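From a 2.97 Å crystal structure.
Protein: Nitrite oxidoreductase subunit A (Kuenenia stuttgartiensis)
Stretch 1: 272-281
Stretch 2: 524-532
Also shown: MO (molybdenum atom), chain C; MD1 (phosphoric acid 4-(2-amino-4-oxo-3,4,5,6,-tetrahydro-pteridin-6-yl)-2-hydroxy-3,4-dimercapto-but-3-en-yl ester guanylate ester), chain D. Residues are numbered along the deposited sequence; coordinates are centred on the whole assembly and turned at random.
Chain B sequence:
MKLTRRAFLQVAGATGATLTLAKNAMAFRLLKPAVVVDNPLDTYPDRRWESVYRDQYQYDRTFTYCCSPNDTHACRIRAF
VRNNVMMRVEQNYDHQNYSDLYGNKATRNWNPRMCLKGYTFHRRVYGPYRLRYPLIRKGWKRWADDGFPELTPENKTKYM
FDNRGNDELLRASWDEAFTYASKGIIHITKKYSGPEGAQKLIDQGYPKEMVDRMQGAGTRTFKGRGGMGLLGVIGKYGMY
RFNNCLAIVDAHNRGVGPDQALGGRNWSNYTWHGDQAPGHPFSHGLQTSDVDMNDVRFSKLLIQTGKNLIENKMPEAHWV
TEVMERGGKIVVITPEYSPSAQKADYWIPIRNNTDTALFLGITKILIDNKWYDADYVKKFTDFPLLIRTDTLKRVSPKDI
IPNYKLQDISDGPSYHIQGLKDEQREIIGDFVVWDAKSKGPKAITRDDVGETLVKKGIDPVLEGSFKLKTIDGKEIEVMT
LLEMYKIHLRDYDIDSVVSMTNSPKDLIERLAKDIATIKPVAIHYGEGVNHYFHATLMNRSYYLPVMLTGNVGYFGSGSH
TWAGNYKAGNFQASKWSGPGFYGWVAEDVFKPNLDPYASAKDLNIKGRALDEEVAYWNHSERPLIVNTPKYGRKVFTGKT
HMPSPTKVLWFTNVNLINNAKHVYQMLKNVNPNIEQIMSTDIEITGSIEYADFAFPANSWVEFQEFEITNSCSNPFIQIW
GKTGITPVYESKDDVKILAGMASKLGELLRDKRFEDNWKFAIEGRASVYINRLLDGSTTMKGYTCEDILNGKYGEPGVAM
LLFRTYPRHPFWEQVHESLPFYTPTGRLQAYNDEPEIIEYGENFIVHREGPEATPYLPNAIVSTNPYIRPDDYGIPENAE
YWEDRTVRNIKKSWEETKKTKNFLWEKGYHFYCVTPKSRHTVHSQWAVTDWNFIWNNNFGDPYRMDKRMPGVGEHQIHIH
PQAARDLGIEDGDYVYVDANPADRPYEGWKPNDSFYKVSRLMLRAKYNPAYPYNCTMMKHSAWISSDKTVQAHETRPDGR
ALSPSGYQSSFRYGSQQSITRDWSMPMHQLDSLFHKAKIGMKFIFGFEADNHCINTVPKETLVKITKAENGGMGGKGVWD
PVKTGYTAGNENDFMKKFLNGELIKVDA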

ATOM      1  N   TRP B 272      10.935 -20.262   3.480  1.00 44.31           N
ATOM      2  CA  TRP B 272      11.930 -19.246   3.820  1.00 35.80           C
ATOM      3  C   TRP B 272      11.280 -17.949   4.282  1.00 39.71           C
ATOM      4  O   TRP B 272      11.771 -17.290   5.205  1.00 48.54           O
ATOM      5  N   HIS B 273      10.182 -17.558   3.643  1.00 40.60           N
ATOM      6  CA  HIS B 273       9.492 -16.331   4.014  1.00 39.25           C
ATOM      7  C   HIS B 273       8.605 -16.492   5.244  1.00 42.90           C
ATOM      8  O   HIS B 273       8.001 -15.509   5.683  1.00 43.53           O
ATOM      9  N   GLY B 274       8.530 -17.685   5.831  1.00 44.88           N
ATOM     10  CA  GLY B 274       7.620 -17.893   6.940  1.00 44.45           C
ATOM     11  C   GLY B 274       6.166 -17.934   6.544  1.00 49.69           C
ATOM     12  O   GLY B 274       5.295 -17.703   7.387  1.00 52.04           O
ATOM     13  N   ASP B 275       5.883 -18.234   5.279  1.00 48.05           N
ATOM     14  CA  ASP B 275       4.539 -18.136   4.736  1.00 48.19           C
ATOM     15  C   ASP B 275       3.723 -19.421   4.891  1.00 50.56           C
ATOM     16  O   ASP B 275       2.487 -19.350   4.921  1.00 45.05           O
ATOM     17  N   GLN B 276       4.366 -20.580   4.976  1.00 49.09           N
ATOM     18  CA  GLN B 276       3.640 -21.870   5.092  1.00 44.04           C
ATOM     19  C   GLN B 276       2.988 -21.972   6.462  1.00 44.87           C
ATOM     20  O   GLN B 276       3.566 -21.453   7.380  1.00 49.72           O
ATOM     21  N   ALA B 277       1.799 -22.552   6.581  1.00 39.73           N
ATOM     22  CA  ALA B 277       1.310 -22.806   7.945  1.00 42.87           C
ATOM     23  C   ALA B 277       1.824 -24.198   8.327  1.00 47.17           C
ATOM     24  O   ALA B 277       1.246 -25.162   7.887  1.00 48.92           O
ATOM     25  N   PRO B 278       2.803 -24.344   9.237  1.00 43.15           N
ATOM     26  CA  PRO B 278       3.446 -25.643   9.506  1.00 39.51           C
ATOM     27  C   PRO B 278       2.505 -26.721  10.015  1.00 38.01           C
ATOM     28  O   PRO B 278       2.807 -27.910   9.852  1.00 44.66           O
ATOM     29  N   GLY B 279       1.379 -26.345  10.619  1.00 36.66           N
ATOM     30  CA  GLY B 279       0.456 -27.344  11.136  1.00 41.84           C
ATOM     31  C   GLY B 279      -0.323 -28.065  10.059  1.00 45.70           C
ATOM     32  O   GLY B 279      -0.853 -29.146  10.317  1.00 49.99           O
ATOM     33  N   HIS B 280      -0.402 -27.488   8.858  1.00 42.87           N
ATOM     34  CA  HIS B 280      -1.209 -28.087   7.799  1.00 43.29           C
ATOM     35  C   HIS B 280      -0.723 -29.466   7.356  1.00 42.47           C
ATOM     36  O   HIS B 280      -1.573 -30.359   7.192  1.00 41.46           O
ATOM     37  N   PRO B 281       0.575 -29.720   7.147  1.00 44.11           N
ATOM     38  CA  PRO B 281       0.998 -31.104   6.872  1.00 43.78           C
ATOM     39  C   PRO B 281       0.671 -32.071   7.995  1.00 42.47           C
ATOM     40  O   PRO B 281       0.541 -33.275   7.740  1.00 45.52           O
ATOM     41  N   HIS B 524      -9.599 -17.709   9.434  1.00 45.74           N
ATOM     42  CA  HIS B 524      -8.550 -17.249   8.540  1.00 40.30           C
ATOM     43  C   HIS B 524      -7.385 -16.713   9.353  1.00 42.71           C
ATOM     44  O   HIS B 524      -7.576 -16.004  10.349  1.00 40.55           O
ATOM     45  N   TYR B 525      -6.180 -17.056   8.909  1.00 41.26           N
ATOM     46  CA  TYR B 525      -4.968 -16.677   9.611  1.00 40.88           C
ATOM     47  C   TYR B 525      -3.849 -16.461   8.613  1.00 39.87           C
ATOM     48  O   TYR B 525      -3.967 -16.781   7.429  1.00 47.26           O
ATOM     49  N   GLY B 526      -2.761 -15.916   9.113  1.00 34.78           N
ATOM     50  CA  GLY B 526      -1.596 -15.635   8.299  1.00 41.72           C
ATOM     51  C   GLY B 526      -0.361 -15.619   9.149  1.00 45.57           C
ATOM     52  O   GLY B 526      -0.274 -16.315  10.165  1.00 51.08           O
ATOM     53  N   GLU B 527       0.598 -14.807   8.737  1.00 39.11           N
ATOM     54  CA  GLU B 527       1.908 -14.758   9.359  1.00 43.89           C
ATOM     55  C   GLU B 527       1.951 -13.846  10.572  1.00 39.71           C
ATOM     56  O   GLU B 527       3.024 -13.652  11.150  1.00 35.83           O
ATOM     57  N   GLY B 528       0.815 -13.265  10.958  1.00 36.56           N
ATOM     58  CA  GLY B 528       0.721 -12.689  12.282  1.00 40.31           C
ATOM     59  C   GLY B 528       0.841 -13.729  13.371  1.00 44.00           C
ATOM     60  O   GLY B 528       1.217 -13.397  14.498  1.00 51.81           O
ATOM     61  N   VAL B 529       0.532 -14.985  13.054  1.00 41.64           N
ATOM     62  CA  VAL B 529       0.706 -16.090  13.986  1.00 43.41           C
ATOM     63  C   VAL B 529       1.692 -17.109  13.425  1.00 47.03           C
ATOM     64  O   VAL B 529       2.328 -17.849  14.183  1.00 52.07           O
ATOM     65  N   ASN B 530       1.829 -17.158  12.097  1.00 39.95           N
ATOM     66  CA  ASN B 530       2.779 -18.081  11.485  1.00 38.91           C
ATOM     67  C   ASN B 530       4.227 -17.642  11.645  1.00 41.68           C
ATOM     68  O   ASN B 530       5.129 -18.450  11.400  1.00 44.14           O
ATOM     69  N   HIS B 531       4.476 -16.397  12.048  1.00 44.39           N
ATOM     70  CA  HIS B 531       5.829 -15.909  12.274  1.00 44.27           C
ATOM     71  C   HIS B 531       6.232 -15.984  13.744  1.00 46.26           C
ATOM     72  O   HIS B 531       7.109 -15.236  14.188  1.00 49.72           O
ATOM     73  N   TYR B 532       5.617 -16.892  14.502  1.00 44.49           N
ATOM     74  CA  TYR B 532       6.057 -17.243  15.843  1.00 49.28           C
ATOM     75  C   TYR B 532       6.464 -18.711  15.875  1.00 52.27           C
ATOM     76  O   TYR B 532       6.020 -19.517  15.051  1.00 46.14           O
TER

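Trp 272 lies beyond the reach of stretch 2, so the contact opens at His 273, and it opens through backbone. The side chain of His 273 (m) starts sideways and its end leads away; what it offers is its carbonyl. His 531, also m, brings its ring across so that NE2 donates to His 273 O at 3.0 Å, with a bent angle of 138°.

Gly 274 is where the two stretches come closest in register, its CA 6.0 Å from the CA of His 531. Its positive phi favours glycine, and packing adds a second reason: an ideal CB would point toward stretch 2 and sit 2.5 Å from His 531 CD2, a clash. With no side chain there, Gly 274 O reaches 3.2 Å from His 531 CD2, at the edge of that ring, and 3.1 Å from Glu 527 CG.

Asp 275 serves the metal. Its CB points away from stretch 2, but with chi1 in m the carboxylate end comes nearer and grips the molybdenum with both oxygens, OD1 and OD2 each 2.1 Å from MO. The MD1 sulfurs S12 and S13 bind the same MO at 2.4 and 2.3 Å. Glu 527 (m, then p) points toward stretch 1, its CD 3.7 Å from Asp 275 OD1. Its OE2 lies 3.0 Å from Asp 275 O, but both are acceptors, so this is proximity without a hydrogen bond. The backbone of Glu 527 faces the cofactor instead, N donating to MD1 O2B at 3.0 Å. Thus one stretch supplies a metal ligand while the other holds a phosphate of the same cofactor system.

Gln 276 (t) points away and leaves its carbonyl near Asn 530, O to CG 3.9 Å. Asn 530 (m) points toward stretch 1 and has the largest area covered by it. Ala 277, also pointing in, packs its CB 3.8 Å from Asn 530 ND2 and 4.2 Å from Tyr 525 CE2, at the edge of the tyrosine ring. Pro 278 adds CD at 3.8 Å from Asn 530 OD1.

A type I turn from Ala 277 to His 280, closed by His 280 N to Ala 277 O at 3.0 Å, carries the chain past Gly 279, which makes no contact. His 280 (m) leaves sideways, yet its ring end comes nearer and meets Tyr 525 (p), which points in. NE2 of His 280 and OH of Tyr 525 share a short, nearly straight hydrogen bond of 2.6 Å, and the rings meet rim to rim with planes at 67°. Pro 281 lies out of reach.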

ATOM      1  CB  TRP B 272      12.843 -18.988   2.622  1.00 40.06           C
ATOM      2  CG  TRP B 272      13.588 -17.693   2.704  1.00 42.08           C
ATOM      3  CD1 TRP B 272      13.541 -16.663   1.813  1.00 39.27           C
ATOM      4  CD2 TRP B 272      14.490 -17.288   3.739  1.00 40.69           C
ATOM      5  NE1 TRP B 272      14.362 -15.642   2.226  1.00 34.02           N
ATOM      6  CE2 TRP B 272      14.957 -16.001   3.406  1.00 38.25           C
ATOM      7  CE3 TRP B 272      14.952 -17.890   4.913  1.00 42.05           C
ATOM      8  CZ2 TRP B 272      15.860 -15.306   4.205  1.00 45.62           C
ATOM      9  CZ3 TRP B 272      15.845 -17.199   5.703  1.00 40.73           C
ATOM     10  CH2 TRP B 272      16.292 -15.922   5.346  1.00 35.13           C
ATOM     11  CB  HIS B 273       8.667 -15.833   2.823  1.00 37.10           C
ATOM     12  CG  HIS B 273       9.497 -15.347   1.674  1.00 38.73           C
ATOM     13  ND1 HIS B 273       8.981 -15.167   0.409  1.00 39.77           N
ATOM     14  CD2 HIS B 273      10.804 -15.002   1.599  1.00 31.53           C
ATOM     15  CE1 HIS B 273       9.936 -14.740  -0.398  1.00 39.35           C
ATOM     16  NE2 HIS B 273      11.051 -14.626   0.301  1.00 29.61           N
ATOM     17  CB  ASP B 275       4.612 -17.747   3.256  1.00 48.11           C
ATOM     18  CG  ASP B 275       5.066 -16.308   3.035  1.00 56.48           C
ATOM     19  OD1 ASP B 275       4.845 -15.451   3.915  1.00 51.17           O
ATOM     20  OD2 ASP B 275       5.638 -16.038   1.958  1.00 60.33           O
ATOM     21  CB  GLN B 276       4.633 -23.016   4.889  1.00 44.09           C
ATOM     22  CG  GLN B 276       4.272 -24.333   5.559  1.00 46.78           C
ATOM     23  CD  GLN B 276       4.544 -25.604   4.799  1.00 52.97           C
ATOM     24  OE1 GLN B 276       3.721 -26.083   4.038  1.00 54.35           O
ATOM     25  NE2 GLN B 276       5.685 -26.204   5.062  1.00 50.93           N
ATOM     26  CB  ALA B 277      -0.180 -22.754   7.945  1.00 40.76           C
ATOM     27  CB  PRO B 278       4.500 -25.292  10.565  1.00 38.56           C
ATOM     28  CG  PRO B 278       4.695 -23.796  10.395  1.00 41.27           C
ATOM     29  CD  PRO B 278       3.337 -23.292  10.122  1.00 39.49           C
ATOM     30  CB  HIS B 280      -1.283 -27.121   6.612  1.00 46.41           C
ATOM     31  CG  HIS B 280      -2.202 -25.963   6.838  1.00 45.00           C
ATOM     32  ND1 HIS B 280      -2.418 -24.985   5.891  1.00 40.26           N
ATOM     33  CD2 HIS B 280      -2.962 -25.627   7.907  1.00 44.07           C
ATOM     34  CE1 HIS B 280      -3.276 -24.100   6.365  1.00 39.06           C
ATOM     35  NE2 HIS B 280      -3.619 -24.464   7.587  1.00 41.67           N
ATOM     36  CB  PRO B 281       2.514 -30.979   6.661  1.00 47.80           C
ATOM     37  CG  PRO B 281       2.711 -29.576   6.222  1.00 48.59           C
ATOM     38  CD  PRO B 281       1.697 -28.776   6.984  1.00 42.22           C
ATOM     39  CB  HIS B 524      -9.069 -16.190   7.576  1.00 34.73           C
ATOM     40  CG  HIS B 524      -9.995 -16.741   6.539  1.00 36.43           C
ATOM     41  ND1 HIS B 524      -9.566 -17.164   5.301  1.00 39.40           N
ATOM     42  CD2 HIS B 524     -11.321 -16.994   6.579  1.00 30.04           C
ATOM     43  CE1 HIS B 524     -10.595 -17.617   4.609  1.00 39.13           C
ATOM     44  NE2 HIS B 524     -11.675 -17.524   5.363  1.00 38.62           N
ATOM     45  CB  TYR B 525      -4.534 -17.732  10.625  1.00 41.24           C
ATOM     46  CG  TYR B 525      -4.721 -19.169  10.215  1.00 42.54           C
ATOM     47  CD1 TYR B 525      -5.951 -19.791  10.363  1.00 39.41           C
ATOM     48  CD2 TYR B 525      -3.657 -19.921   9.734  1.00 40.13           C
ATOM     49  CE1 TYR B 525      -6.126 -21.101  10.012  1.00 38.10           C
ATOM     50  CE2 TYR B 525      -3.826 -21.248   9.383  1.00 39.28           C
ATOM     51  CZ  TYR B 525      -5.061 -21.828   9.525  1.00 36.24           C
ATOM     52  OH  TYR B 525      -5.224 -23.142   9.175  1.00 39.84           O
ATOM     53  CB  GLU B 527       2.946 -14.359   8.313  1.00 33.30           C
ATOM     54  CG  GLU B 527       3.173 -15.477   7.305  1.00 46.41           C
ATOM     55  CD  GLU B 527       2.014 -15.637   6.338  1.00 52.22           C
ATOM     56  OE1 GLU B 527       1.533 -14.615   5.816  1.00 50.22           O
ATOM     57  OE2 GLU B 527       1.558 -16.781   6.128  1.00 56.14           O
ATOM     58  CB  VAL B 529      -0.646 -16.749  14.311  1.00 41.58           C
ATOM     59  CG1 VAL B 529      -1.562 -15.751  14.998  1.00 44.05           C
ATOM     60  CG2 VAL B 529      -1.295 -17.283  13.042  1.00 36.63           C
ATOM     61  CB  ASN B 530       2.469 -18.267  10.000  1.00 34.57           C
ATOM     62  CG  ASN B 530       1.373 -19.284   9.756  1.00 39.25           C
ATOM     63  OD1 ASN B 530       1.159 -20.189  10.561  1.00 44.47           O
ATOM     64  ND2 ASN B 530       0.680 -19.147   8.632  1.00 47.59           N
ATOM     65  CB  HIS B 531       5.971 -14.482  11.744  1.00 43.18           C
ATOM     66  CG  HIS B 531       6.099 -14.403  10.254  1.00 44.50           C
ATOM     67  ND1 HIS B 531       6.091 -13.208   9.568  1.00 48.34           N
ATOM     68  CD2 HIS B 531       6.245 -15.372   9.319  1.00 45.16           C
ATOM     69  CE1 HIS B 531       6.225 -13.444   8.275  1.00 40.47           C
ATOM     70  NE2 HIS B 531       6.319 -14.749   8.097  1.00 39.95           N
ATOM     71  CB  TYR B 532       4.966 -16.967  16.885  1.00 45.94           C
ATOM     72  CG  TYR B 532       4.689 -15.498  17.104  1.00 46.74           C
ATOM     73  CD1 TYR B 532       5.535 -14.718  17.882  1.00 44.51           C
ATOM     74  CD2 TYR B 532       3.580 -14.891  16.532  1.00 51.86           C
ATOM     75  CE1 TYR B 532       5.283 -13.373  18.083  1.00 53.85           C
ATOM     76  CE2 TYR B 532       3.321 -13.550  16.728  1.00 47.74           C
ATOM     77  CZ  TYR B 532       4.174 -12.795  17.502  1.00 52.02           C
ATOM     78  OH  TYR B 532       3.909 -11.459  17.693  1.00 46.22           O
TER
HETATM   79 MO    MO C5803       5.148 -13.997   2.368  1.00 45.20          MO
HETATM   80  PB  MD1 D5802      -0.165 -11.176   7.059  1.00 36.20           P
HETATM   81  O3B MD1 D5802       1.035 -10.976   8.169  1.00 44.27           O
HETATM   82  O1B MD1 D5802      -1.317 -10.257   7.391  1.00 28.88           O
HETATM   83  O2B MD1 D5802      -0.639 -12.608   7.088  1.00 35.60           O
HETATM   84  O3A MD1 D5802       0.433 -10.810   5.564  1.00 36.39           O
HETATM   85  C10 MD1 D5802       1.392 -11.634   4.959  1.00 37.46           C
HETATM   86  C11 MD1 D5802       1.159 -11.630   3.421  1.00 43.16           C
HETATM   87  O11 MD1 D5802       0.642 -10.152   3.073  1.00 50.40           O
HETATM   88  C12 MD1 D5802       2.260 -12.075   2.797  1.00 40.85           C
HETATM   89  S12 MD1 D5802       3.213 -13.418   3.562  1.00 39.87           S
HETATM   90  C13 MD1 D5802       2.815 -11.604   1.427  1.00 39.75           C
HETATM   91  S13 MD1 D5802       4.326 -12.429   0.854  1.00 48.04           S
HETATM   92  C14 MD1 D5802       2.287 -10.548   0.607  1.00 40.94           C
HETATM   93  N15 MD1 D5802       2.531  -9.220   1.472  1.00 39.94           N
HETATM   94  C16 MD1 D5802       1.791  -8.118   1.010  1.00 36.28           C
HETATM   95  C15 MD1 D5802       2.352  -6.741   0.973  1.00 37.91           C
HETATM   96  O14 MD1 D5802       3.463  -6.539   1.333  1.00 39.34           O
HETATM   97  N17 MD1 D5802       1.503  -5.624   0.477  1.00 48.18           N
HETATM   98  C17 MD1 D5802       0.053  -5.894   0.009  1.00 47.40           C
HETATM   99  N16 MD1 D5802      -0.765  -4.799  -0.474  1.00 56.72           N
HETATM  100  N18 MD1 D5802      -0.519  -7.292   0.048  1.00 47.84           N
HETATM  101  C20 MD1 D5802       0.290  -8.385   0.523  1.00 44.69           C
HETATM  102  N8  MD1 D5802      -0.195  -9.705   0.583  1.00 39.45           N
HETATM  103  C7  MD1 D5802       0.901 -10.751   0.052  1.00 40.19           C
HETATM  104  PA  MD1 D5802       1.058  -9.802   9.327  1.00 35.35           P
HETATM  105  O1A MD1 D5802       2.471  -9.669   9.835  1.00 44.99           O
HETATM  106  O2A MD1 D5802       0.607  -8.504   8.703  1.00 41.02           O
HETATM  107  O5' MD1 D5802       0.068 -10.170  10.593  1.00 29.29           O
HETATM  108  C5' MD1 D5802      -1.291  -9.862  10.508  1.00 36.14           C
HETATM  109  C4' MD1 D5802      -1.858  -9.419  11.902  1.00 42.65           C
HETATM  110  O4' MD1 D5802      -1.561 -10.470  13.018  1.00 48.36           O
HETATM  111  C1' MD1 D5802      -1.097  -9.587  14.210  1.00 45.71           C
HETATM  112  N9  MD1 D5802      -0.287 -10.357  15.190  1.00 44.87           N
HETATM  113  C4  MD1 D5802      -0.866 -11.297  15.928  1.00 42.46           C
HETATM  114  N3  MD1 D5802      -2.270 -11.795  15.988  1.00 41.72           N
HETATM  115  C2  MD1 D5802      -2.628 -12.867  16.915  1.00 41.86           C
HETATM  116  N2  MD1 D5802      -3.995 -13.351  16.971  1.00 43.97           N
HETATM  117  N1  MD1 D5802      -1.622 -13.443  17.774  1.00 51.41           N
HETATM  118  C6  MD1 D5802      -0.277 -12.960  17.711  1.00 47.37           C
HETATM  119  O6  MD1 D5802       0.554 -13.429  18.411  1.00 48.93           O
HETATM  120  C5  MD1 D5802       0.090 -11.834  16.736  1.00 43.66           C
HETATM  121  N7  MD1 D5802       1.238 -11.214  16.481  1.00 45.79           N
HETATM  122  C8  MD1 D5802       1.017 -10.292  15.523  1.00 43.04           C
HETATM  123  C2' MD1 D5802      -0.396  -8.706  13.618  1.00 49.23           C
HETATM  124  O2' MD1 D5802      -0.206  -7.539  14.469  1.00 52.34           O
HETATM  125  C3' MD1 D5802      -1.312  -8.327  12.287  1.00 43.19           C
HETATM  126  O3' MD1 D5802      -2.352  -7.375  12.654  1.00 39.13           O